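Local structure of p800 reaction center core protein (Heliobacterium modesticaldum, 5V8K) at residues 5-10 and 282-287; 397-402 and 435-440. The protein forms the homodimeric core of the heliobacterial photosynthetic reaction centre, carrying bacteriochlorophyll g pigments and contributing cysteines to a [4Fe-4S] cluster. All blocks are in the same frame, centred on the assembly; numbering follows the deposited sequence.

Contact 1 of 2, residues 5-10 and 282-287; sequences QVFEYF and GAHFML. With GBF (Bacteriochlorophyll g), chain B.
Q5 and F7 approach H284 where the irregular chain of 5-10, ahead of helix 18-39, passes helix 258-291 at some distance, the nearest CA atoms being those of Q5 and F285, 8.6 Å apart. H284 fills the gap. Its CG stands anti to the backbone N (chi1 -178°), which sends the imidazole out from the helix to the loop. There the carbonyl O of Q5 lies in the plane of the imidazole, at its edge, 3.0 Å from H284 CE1. That carbon sits between the two ring nitrogens and is probably electron-poor, which suits a carbonyl oxygen. H284 ND1 is hydrogen-bonded to E201, and OE1 of Q5 to the indole N-H of W200. F7 and H284 run past one another, ends pointing opposite ways, F7 CE1 beside NE2 and CD2 of H284; the ring centroids are 5.1 Å apart and the planes 76° from each other, an oblique pairing. Both residues help line a bacteriochlorophyll g pocket of this PsaA/PsaB-like protein, whose helix 258-291 probably spans the membrane. H284 meets the methyl ester of the pigment and not its magnesium: methyl CED stands 3.6 Å above the imidazole plane of H284, toward the rim, and 4.1 Å above the centre of the F7 ring. The ester carbonyl is fixed as well, since F7 N donates to O1D of the pigment at 3.1 Å (N-H...O angle 159°). The chain then closes a beta turn, F10 N bonding to F7 O at 2.8 Å. This brings the F10 ring against the pigment's edge: CBD, which bears the methyl ester, meets one face, CD2 of Y9 the opposite one, and F10 CD1 lies 3.4 Å from CGA, carbonyl carbon of the long-tail ester.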
loop_
_atom_site.group_PDB
_atom_site.type_symbol
_atom_site.label_atom_id
_atom_site.label_comp_id
_atom_site.label_asym_id
_atom_site.label_seq_id
_atom_site.Cartn_x
_atom_site.Cartn_y
_atom_site.Cartn_z
ATOM N N GLN A 5 -35.891 4.026 8.661
ATOM C CA GLN A 5 -35.263 4.874 7.665
ATOM C C GLN A 5 -33.752 4.778 7.701
ATOM O O GLN A 5 -33.079 5.638 7.142
ATOM C CB GLN A 5 -35.707 6.323 7.850
ATOM C CG GLN A 5 -37.228 6.481 7.949
ATOM C CD GLN A 5 -37.626 7.853 8.425
ATOM O OE1 GLN A 5 -37.050 8.389 9.370
ATOM N NE2 GLN A 5 -38.602 8.433 7.779
ATOM N N VAL A 6 -33.211 3.761 8.362
ATOM C CA VAL A 6 -31.778 3.536 8.431
ATOM C C VAL A 6 -31.477 2.145 7.899
ATOM O O VAL A 6 -32.347 1.284 7.797
ATOM C CB VAL A 6 -31.227 3.681 9.863
ATOM C CG1 VAL A 6 -31.493 5.051 10.398
ATOM C CG2 VAL A 6 -31.829 2.630 10.774
ATOM N N PHE A 7 -30.206 1.918 7.601
ATOM C CA PHE A 7 -29.781 0.594 7.186
ATOM C C PHE A 7 -30.000 -0.424 8.300
ATOM O O PHE A 7 -29.973 -0.101 9.493
ATOM C CB PHE A 7 -28.307 0.617 6.771
ATOM C CG PHE A 7 -28.029 1.421 5.535
ATOM C CD1 PHE A 7 -28.965 1.517 4.516
ATOM C CD2 PHE A 7 -26.799 2.027 5.360
ATOM C CE1 PHE A 7 -28.706 2.243 3.372
ATOM C CE2 PHE A 7 -26.521 2.752 4.218
ATOM C CZ PHE A 7 -27.470 2.861 3.218
ATOM N N GLU A 8 -30.151 -1.677 7.880
ATOM C CA GLU A 8 -30.614 -2.749 8.751
ATOM C C GLU A 8 -29.829 -2.798 10.047
ATOM O O GLU A 8 -30.406 -2.846 11.135
ATOM C CB GLU A 8 -30.516 -4.083 8.003
ATOM N N TYR A 9 -28.506 -2.745 9.945
ATOM C CA TYR A 9 -27.633 -2.882 11.101
ATOM C C TYR A 9 -27.899 -1.838 12.182
ATOM O O TYR A 9 -27.549 -2.057 13.345
ATOM C CB TYR A 9 -26.199 -2.785 10.610
ATOM C CG TYR A 9 -25.164 -2.864 11.660
ATOM C CD1 TYR A 9 -24.814 -4.076 12.222
ATOM C CD2 TYR A 9 -24.524 -1.720 12.104
ATOM C CE1 TYR A 9 -23.845 -4.150 13.199
ATOM C CE2 TYR A 9 -23.559 -1.781 13.082
ATOM C CZ TYR A 9 -23.218 -3.005 13.621
ATOM O OH TYR A 9 -22.259 -3.097 14.607
ATOM N N PHE A 10 -28.469 -0.698 11.818
ATOM C CA PHE A 10 -28.644 0.408 12.739
ATOM C C PHE A 10 -30.088 0.562 13.239
ATOM O O PHE A 10 -30.353 1.452 14.041
ATOM C CB PHE A 10 -28.194 1.701 12.063
ATOM C CG PHE A 10 -26.719 1.746 11.735
ATOM C CD1 PHE A 10 -25.800 2.151 12.687
ATOM C CD2 PHE A 10 -26.256 1.404 10.472
ATOM C CE1 PHE A 10 -24.447 2.210 12.380
ATOM C CE2 PHE A 10 -24.916 1.462 10.171
ATOM C CZ PHE A 10 -24.013 1.857 11.131
ATOM N N GLY A 282 -27.840 13.100 2.304
ATOM C CA GLY A 282 -28.787 13.704 1.392
ATOM C C GLY A 282 -29.189 12.718 0.314
ATOM O O GLY A 282 -30.367 12.567 -0.002
ATOM N N ALA A 283 -28.201 12.008 -0.230
ATOM C CA ALA A 283 -28.451 10.974 -1.227
ATOM C C ALA A 283 -29.323 9.865 -0.659
ATOM O O ALA A 283 -30.206 9.342 -1.346
ATOM C CB ALA A 283 -27.108 10.400 -1.722
ATOM N N HIS A 284 -29.070 9.466 0.581
ATOM C CA HIS A 284 -29.891 8.432 1.194
ATOM C C HIS A 284 -31.323 8.917 1.381
ATOM O O HIS A 284 -32.278 8.154 1.190
ATOM C CB HIS A 284 -29.296 7.998 2.537
ATOM C CG HIS A 284 -30.076 6.914 3.184
ATOM N ND1 HIS A 284 -30.855 7.132 4.297
ATOM C CD2 HIS A 284 -30.260 5.621 2.836
ATOM C CE1 HIS A 284 -31.473 6.008 4.621
ATOM N NE2 HIS A 284 -31.139 5.080 3.745
ATOM N N PHE A 285 -31.495 10.178 1.761
ATOM C CA PHE A 285 -32.838 10.750 1.825
ATOM C C PHE A 285 -33.511 10.710 0.454
ATOM O O PHE A 285 -34.672 10.285 0.328
ATOM C CB PHE A 285 -32.762 12.179 2.385
ATOM C CG PHE A 285 -33.945 13.057 2.009
ATOM C CD1 PHE A 285 -35.163 12.959 2.670
ATOM C CD2 PHE A 285 -33.810 14.005 1.006
ATOM C CE1 PHE A 285 -36.247 13.791 2.292
ATOM C CE2 PHE A 285 -34.863 14.831 0.642
ATOM C CZ PHE A 285 -36.082 14.721 1.274
ATOM N N MET A 286 -32.790 11.117 -0.596
ATOM C CA MET A 286 -33.379 11.079 -1.932
ATOM C C MET A 286 -33.763 9.665 -2.320
ATOM O O MET A 286 -34.816 9.439 -2.921
ATOM C CB MET A 286 -32.410 11.647 -2.964
ATOM C CG MET A 286 -32.155 13.105 -2.784
ATOM S SD MET A 286 -30.573 13.486 -3.521
ATOM C CE MET A 286 -30.944 15.047 -4.196
ATOM N N LEU A 287 -32.913 8.702 -1.991
ATOM C CA LEU A 287 -33.187 7.327 -2.359
ATOM C C LEU A 287 -34.434 6.815 -1.658
ATOM O O LEU A 287 -35.227 6.074 -2.257
ATOM C CB LEU A 287 -31.969 6.468 -2.031
ATOM C CG LEU A 287 -32.001 5.039 -2.523
ATOM C CD1 LEU A 287 -32.057 5.011 -4.079
ATOM C CD2 LEU A 287 -30.770 4.268 -2.025
HETATM MG MG GBF B . -24.312 9.444 9.846
HETATM C CHA GBF B . -25.596 6.180 9.405
HETATM C CHB GBF B . -26.586 9.923 12.208
HETATM C CHC GBF B . -22.442 12.234 10.707
HETATM C CHD GBF B . -21.676 8.425 7.659
HETATM N NA GBF B . -25.829 8.358 10.550
HETATM C C1A GBF B . -26.221 7.088 10.417
HETATM C C2A GBF B . -27.506 6.661 11.077
HETATM C C3A GBF B . -27.946 7.991 11.688
HETATM C C4A GBF B . -26.697 8.796 11.478
HETATM C CMA GBF B . -29.124 8.628 10.958
HETATM C CAA GBF B . -27.426 5.555 12.125
HETATM C CBA GBF B . -26.382 5.853 13.191
HETATM C CGA GBF B . -26.568 4.963 14.401
HETATM O O1A GBF B . -27.631 4.395 14.598
HETATM O O2A GBF B . -25.759 5.312 15.544
HETATM N NB GBF B . -24.490 10.855 11.310
HETATM C C1B GBF B . -25.548 10.973 12.144
HETATM C C2B GBF B . -25.459 12.171 12.855
HETATM C C3B GBF B . -24.278 12.801 12.433
HETATM C C4B GBF B . -23.718 11.947 11.452
HETATM C CMB GBF B . -26.454 12.614 13.909
HETATM C CAB GBF B . -23.713 14.112 12.872
HETATM C CBB GBF B . -24.279 15.085 13.590
HETATM N NC GBF B . -22.506 10.196 9.222
HETATM C C1C GBF B . -21.873 11.264 9.720
HETATM C C2C GBF B . -20.473 11.643 9.389
HETATM C C3C GBF B . -20.382 10.445 8.547
HETATM C C4C GBF B . -21.536 9.678 8.434
HETATM C CMC GBF B . -20.539 12.946 8.610
HETATM C CAC GBF B . -19.158 10.054 7.812
HETATM C CBC GBF B . -17.870 10.828 7.836
HETATM N ND GBF B . -23.673 7.817 8.839
HETATM C C1D GBF B . -22.765 7.481 7.943
HETATM C C2D GBF B . -22.750 6.083 7.157
HETATM C C3D GBF B . -23.911 5.743 7.834
HETATM C C4D GBF B . -24.441 6.678 8.778
HETATM C CMD GBF B . -21.884 5.481 6.089
HETATM C CAD GBF B . -24.685 4.497 8.020
HETATM O OBD GBF B . -24.856 3.473 7.304
HETATM C CBD GBF B . -25.794 4.772 8.990
HETATM C CGD GBF B . -27.089 4.707 8.288
HETATM O O1D GBF B . -27.857 3.769 8.357
HETATM O O2D GBF B . -27.455 5.851 7.523
HETATM C CED GBF B . -28.422 5.645 6.519
HETATM C C1 GBF B . -25.360 4.329 16.494
HETATM C C2 GBF B . -24.479 4.988 17.524
HETATM C C3 GBF B . -24.954 5.414 18.711
HETATM C C4 GBF B . -26.417 5.227 19.066
HETATM C C5 GBF B . -23.963 6.070 19.658
HETATM C C6 GBF B . -24.337 5.831 21.113
HETATM C C7 GBF B . -23.159 6.149 22.007
HETATM C C8 GBF B . -22.735 5.330 22.995
HETATM C C9 GBF B . -23.432 4.030 23.290
HETATM C C10 GBF B . -21.563 5.699 23.880
HETATM C C11 GBF B . -20.349 6.153 23.081
HETATM C C12 GBF B . -19.581 7.194 23.868
HETATM C C13 GBF B . -18.413 7.640 23.394
HETATM C C14 GBF B . -17.911 7.082 22.098
HETATM C C15 GBF B . -17.608 8.679 24.141
#

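Contact 2 of 2, residues 397-402 and 435-440; sequences WRMVFF and ISLVDQ. With GBF (Bacteriochlorophyll g), chain T.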
loop_
_atom_site.group_PDB
_atom_site.type_symbol
_atom_site.label_atom_id
_atom_site.label_comp_id
_atom_site.label_asym_id
_atom_site.label_seq_id
_atom_site.Cartn_x
_atom_site.Cartn_y
_atom_site.Cartn_z
ATOM N N TRP A 397 -21.262 12.251 -6.775
ATOM C CA TRP A 397 -22.419 12.478 -7.625
ATOM C C TRP A 397 -23.064 11.169 -8.071
ATOM O O TRP A 397 -24.264 11.154 -8.364
ATOM C CB TRP A 397 -22.066 13.355 -8.820
ATOM C CG TRP A 397 -21.860 14.786 -8.403
ATOM C CD1 TRP A 397 -20.673 15.462 -8.367
ATOM C CD2 TRP A 397 -22.861 15.716 -7.956
ATOM N NE1 TRP A 397 -20.870 16.744 -7.951
ATOM C CE2 TRP A 397 -22.203 16.939 -7.697
ATOM C CE3 TRP A 397 -24.243 15.643 -7.759
ATOM C CZ2 TRP A 397 -22.873 18.071 -7.208
ATOM C CZ3 TRP A 397 -24.920 16.793 -7.302
ATOM C CH2 TRP A 397 -24.222 17.983 -7.026
ATOM N N ARG A 398 -22.334 10.058 -8.013
ATOM C CA ARG A 398 -22.961 8.760 -8.247
ATOM C C ARG A 398 -23.867 8.337 -7.079
ATOM O O ARG A 398 -24.931 7.748 -7.308
ATOM C CB ARG A 398 -21.875 7.717 -8.530
ATOM C CG ARG A 398 -21.177 7.908 -9.912
ATOM C CD ARG A 398 -19.973 7.007 -10.033
ATOM N NE ARG A 398 -20.333 5.599 -10.152
ATOM C CZ ARG A 398 -19.460 4.645 -10.474
ATOM N NH1 ARG A 398 -18.206 4.973 -10.716
ATOM N NH2 ARG A 398 -19.837 3.371 -10.629
ATOM N N MET A 399 -23.470 8.625 -5.825
ATOM C CA MET A 399 -24.364 8.470 -4.673
ATOM C C MET A 399 -25.687 9.154 -4.927
ATOM O O MET A 399 -26.759 8.573 -4.713
ATOM C CB MET A 399 -23.740 9.067 -3.391
ATOM C CG MET A 399 -22.781 8.197 -2.635
ATOM S SD MET A 399 -22.361 8.900 -0.968
ATOM C CE MET A 399 -21.254 10.251 -1.306
ATOM N N VAL A 400 -25.618 10.397 -5.403
ATOM C CA VAL A 400 -26.799 11.234 -5.565
ATOM C C VAL A 400 -27.692 10.732 -6.695
ATOM O O VAL A 400 -28.915 10.676 -6.546
ATOM C CB VAL A 400 -26.373 12.691 -5.799
ATOM C CG1 VAL A 400 -27.589 13.559 -6.112
ATOM C CG2 VAL A 400 -25.620 13.215 -4.584
ATOM N N PHE A 401 -27.107 10.380 -7.855
ATOM C CA PHE A 401 -27.888 10.189 -9.082
ATOM C C PHE A 401 -27.863 8.778 -9.679
ATOM O O PHE A 401 -28.703 8.486 -10.550
ATOM C CB PHE A 401 -27.418 11.175 -10.164
ATOM C CG PHE A 401 -27.812 12.600 -9.908
ATOM C CD1 PHE A 401 -29.137 12.944 -9.663
ATOM C CD2 PHE A 401 -26.861 13.596 -9.916
ATOM C CE1 PHE A 401 -29.517 14.273 -9.433
ATOM C CE2 PHE A 401 -27.213 14.927 -9.679
ATOM C CZ PHE A 401 -28.542 15.270 -9.422
ATOM N N PHE A 402 -26.963 7.899 -9.240
ATOM C CA PHE A 402 -26.851 6.546 -9.769
ATOM C C PHE A 402 -27.335 5.445 -8.820
ATOM O O PHE A 402 -27.126 4.263 -9.111
ATOM C CB PHE A 402 -25.392 6.244 -10.140
ATOM C CG PHE A 402 -24.898 6.921 -11.399
ATOM C CD1 PHE A 402 -25.018 8.291 -11.580
ATOM C CD2 PHE A 402 -24.226 6.184 -12.365
ATOM C CE1 PHE A 402 -24.530 8.893 -12.726
ATOM C CE2 PHE A 402 -23.728 6.792 -13.495
ATOM C CZ PHE A 402 -23.873 8.149 -13.674
ATOM N N ILE A 435 -21.638 -1.217 -6.532
ATOM C CA ILE A 435 -22.509 -0.270 -7.210
ATOM C C ILE A 435 -23.525 0.434 -6.292
ATOM O O ILE A 435 -24.176 1.404 -6.732
ATOM C CB ILE A 435 -23.228 -1.008 -8.355
ATOM C CG1 ILE A 435 -24.059 -2.198 -7.837
ATOM C CG2 ILE A 435 -22.215 -1.512 -9.367
ATOM C CD1 ILE A 435 -24.921 -2.881 -8.908
ATOM N N SER A 436 -23.644 0.029 -5.025
ATOM C CA SER A 436 -24.639 0.643 -4.157
ATOM C C SER A 436 -24.197 2.027 -3.663
ATOM O O SER A 436 -23.037 2.438 -3.781
ATOM C CB SER A 436 -24.925 -0.244 -2.948
ATOM O OG SER A 436 -23.824 -0.211 -2.067
ATOM N N LEU A 437 -25.172 2.728 -3.088
ATOM C CA LEU A 437 -24.983 4.063 -2.532
ATOM C C LEU A 437 -23.883 4.083 -1.465
ATOM O O LEU A 437 -22.949 4.904 -1.534
ATOM C CB LEU A 437 -26.340 4.557 -1.990
ATOM C CG LEU A 437 -26.592 5.884 -1.243
ATOM C CD1 LEU A 437 -26.409 5.666 0.166
ATOM C CD2 LEU A 437 -25.649 6.994 -1.576
ATOM N N VAL A 438 -23.930 3.149 -0.502
ATOM C CA VAL A 438 -22.945 3.205 0.582
ATOM C C VAL A 438 -21.547 2.854 0.054
ATOM O O VAL A 438 -20.535 3.374 0.542
ATOM C CB VAL A 438 -23.370 2.319 1.782
ATOM C CG1 VAL A 438 -23.122 0.820 1.533
ATOM C CG2 VAL A 438 -22.660 2.771 3.004
ATOM N N ASP A 439 -21.463 2.010 -0.972
ATOM C CA ASP A 439 -20.148 1.637 -1.478
ATOM C C ASP A 439 -19.508 2.797 -2.251
ATOM O O ASP A 439 -18.287 2.942 -2.247
ATOM C CB ASP A 439 -20.274 0.369 -2.318
ATOM C CG ASP A 439 -20.615 -0.879 -1.470
ATOM O OD1 ASP A 439 -20.389 -0.863 -0.224
ATOM O OD2 ASP A 439 -21.105 -1.880 -2.041
ATOM N N GLN A 440 -20.320 3.689 -2.821
ATOM C CA GLN A 440 -19.791 4.921 -3.400
ATOM C C GLN A 440 -19.417 5.933 -2.316
ATOM O O GLN A 440 -18.509 6.747 -2.513
ATOM C CB GLN A 440 -20.796 5.534 -4.374
ATOM C CG GLN A 440 -21.031 4.708 -5.634
ATOM C CD GLN A 440 -19.763 4.581 -6.476
ATOM O OE1 GLN A 440 -19.116 5.580 -6.819
ATOM N NE2 GLN A 440 -19.382 3.352 -6.777
HETATM MG MG GBF T . -25.016 19.851 -1.584
HETATM C CHA GBF T . -28.492 19.454 -1.308
HETATM C CHB GBF T . -24.871 16.947 -3.156
HETATM C CHC GBF T . -21.793 20.761 -2.227
HETATM C CHD GBF T . -25.469 23.044 0.078
HETATM N NA GBF T . -26.364 18.507 -2.121
HETATM C C1A GBF T . -27.692 18.419 -2.026
HETATM C C2A GBF T . -28.424 17.356 -2.766
HETATM C C3A GBF T . -27.235 16.391 -2.837
HETATM C C4A GBF T . -26.087 17.340 -2.692
HETATM C CMA GBF T . -27.207 15.357 -1.717
HETATM C CAA GBF T . -29.016 17.860 -4.104
HETATM C CBA GBF T . -27.967 18.217 -5.156
HETATM C CGA GBF T . -28.673 18.602 -6.439
HETATM O O1A GBF T . -29.549 17.877 -6.899
HETATM O O2A GBF T . -27.905 19.431 -7.350
HETATM N NB GBF T . -23.547 19.025 -2.738
HETATM C C1B GBF T . -23.608 17.744 -3.177
HETATM C C2B GBF T . -22.408 17.443 -3.776
HETATM C C3B GBF T . -21.562 18.510 -3.531
HETATM C C4B GBF T . -22.282 19.449 -2.755
HETATM C CMB GBF T . -22.098 16.182 -4.554
HETATM C CAB GBF T . -20.200 18.507 -4.081
HETATM C CBB GBF T . -19.374 19.519 -4.222
HETATM N NC GBF T . -23.924 21.533 -1.170
HETATM C C1C GBF T . -22.639 21.714 -1.461
HETATM C C2C GBF T . -21.818 22.875 -1.016
HETATM C C3C GBF T . -23.018 23.453 -0.429
HETATM C C4C GBF T . -24.168 22.677 -0.489
HETATM C CMC GBF T . -20.845 22.406 0.097
HETATM C CAC GBF T . -22.958 24.765 0.246
HETATM C CBC GBF T . -21.676 25.559 0.271
HETATM N ND GBF T . -26.468 21.033 -0.826
HETATM C C1D GBF T . -26.633 22.179 -0.168
HETATM C C2D GBF T . -28.096 22.634 0.372
HETATM C C3D GBF T . -28.657 21.475 -0.175
HETATM C C4D GBF T . -27.778 20.559 -0.833
HETATM C CMD GBF T . -28.645 23.801 1.106
HETATM C CAD GBF T . -30.029 20.951 -0.355
HETATM O OBD GBF T . -31.144 21.264 0.182
HETATM C CBD GBF T . -29.930 19.578 -0.970
HETATM C CGD GBF T . -30.287 18.454 -0.040
HETATM O O1D GBF T . -29.471 17.907 0.682
HETATM O O2D GBF T . -31.634 17.977 0.056
HETATM C CED GBF T . -32.101 17.746 1.385
HETATM C C1 GBF T . -28.159 19.517 -8.748
HETATM C C2 GBF T . -26.835 19.860 -9.384
HETATM C C3 GBF T . -26.335 21.105 -9.376
HETATM C C4 GBF T . -27.082 22.242 -8.745
HETATM C C5 GBF T . -24.989 21.372 -10.012
HETATM O O HOH W 1 -24.776 4.457 -6.673
#
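NH2 of R398, whose guanidinium lies against the amide of Q440, is gripped twice from the second subunit, by a salt bridge to E548 and a hydrogen bond to the carbonyl O of S545, while NH1 hydrogen-bonds to the OBD oxygen of an 8(1)-hydroxychlorophyll aF. Q440 OE1 stands over one face of the guanidinium, toward the rim, 3.5 Å from R398 NE, with the two planes only 22° apart; a bend at chi2 (-63°) folds the Q440 amide back there. NE2 of Q440 is hydrogen-bonded to S434 O and to the hydroxyl of S545 of the second subunit. This is the end of helix 376-401 meeting the start of helix 437-447 at the dimer interface, with the Q440 side chain about 9 Å from that of the cluster ligand C433. S436 is the N-cap, its OG accepting a weak bond from D439 N and also hydrogen-bonded to F422 O. A water joins I435 O (3.1 Å) to R398 O, the latter weakly. Nearby the M399 chain lies square across that of L437, CG of M399 only 3.3 Å from CD2 of L437, a tight fit. Farther round helix 376-401, methyl CMB of a bacteriochlorophyll g presses over the W397 indole, 3.2 Å from CE2. Reducing W397 to an alanine would probably leave that methyl without its flat support and F317 without its edge-to-face partner.

Overall arrangement
Both contacts are buried, their centres 12 Å apart on the same side of the chain's centre, and each has a bacteriochlorophyll g beside it. They share no segment yet meet directly: CB of A283, on helix 258-291, packs against M399 O at 3.5 Å and also against L437, and M286 rests on V400. Helix 258-291 thus faces the loop in contact 1 and helices 376-401 and 437-447 in contact 2. The chemistry differs with place. Contact 1 is small and mostly aromatic, and W200 and E201, the polar partners of Q5 and H284, lie in the same chain; contact 2 buries more than twice the surface and sends its arginine and glutamine to the second subunit.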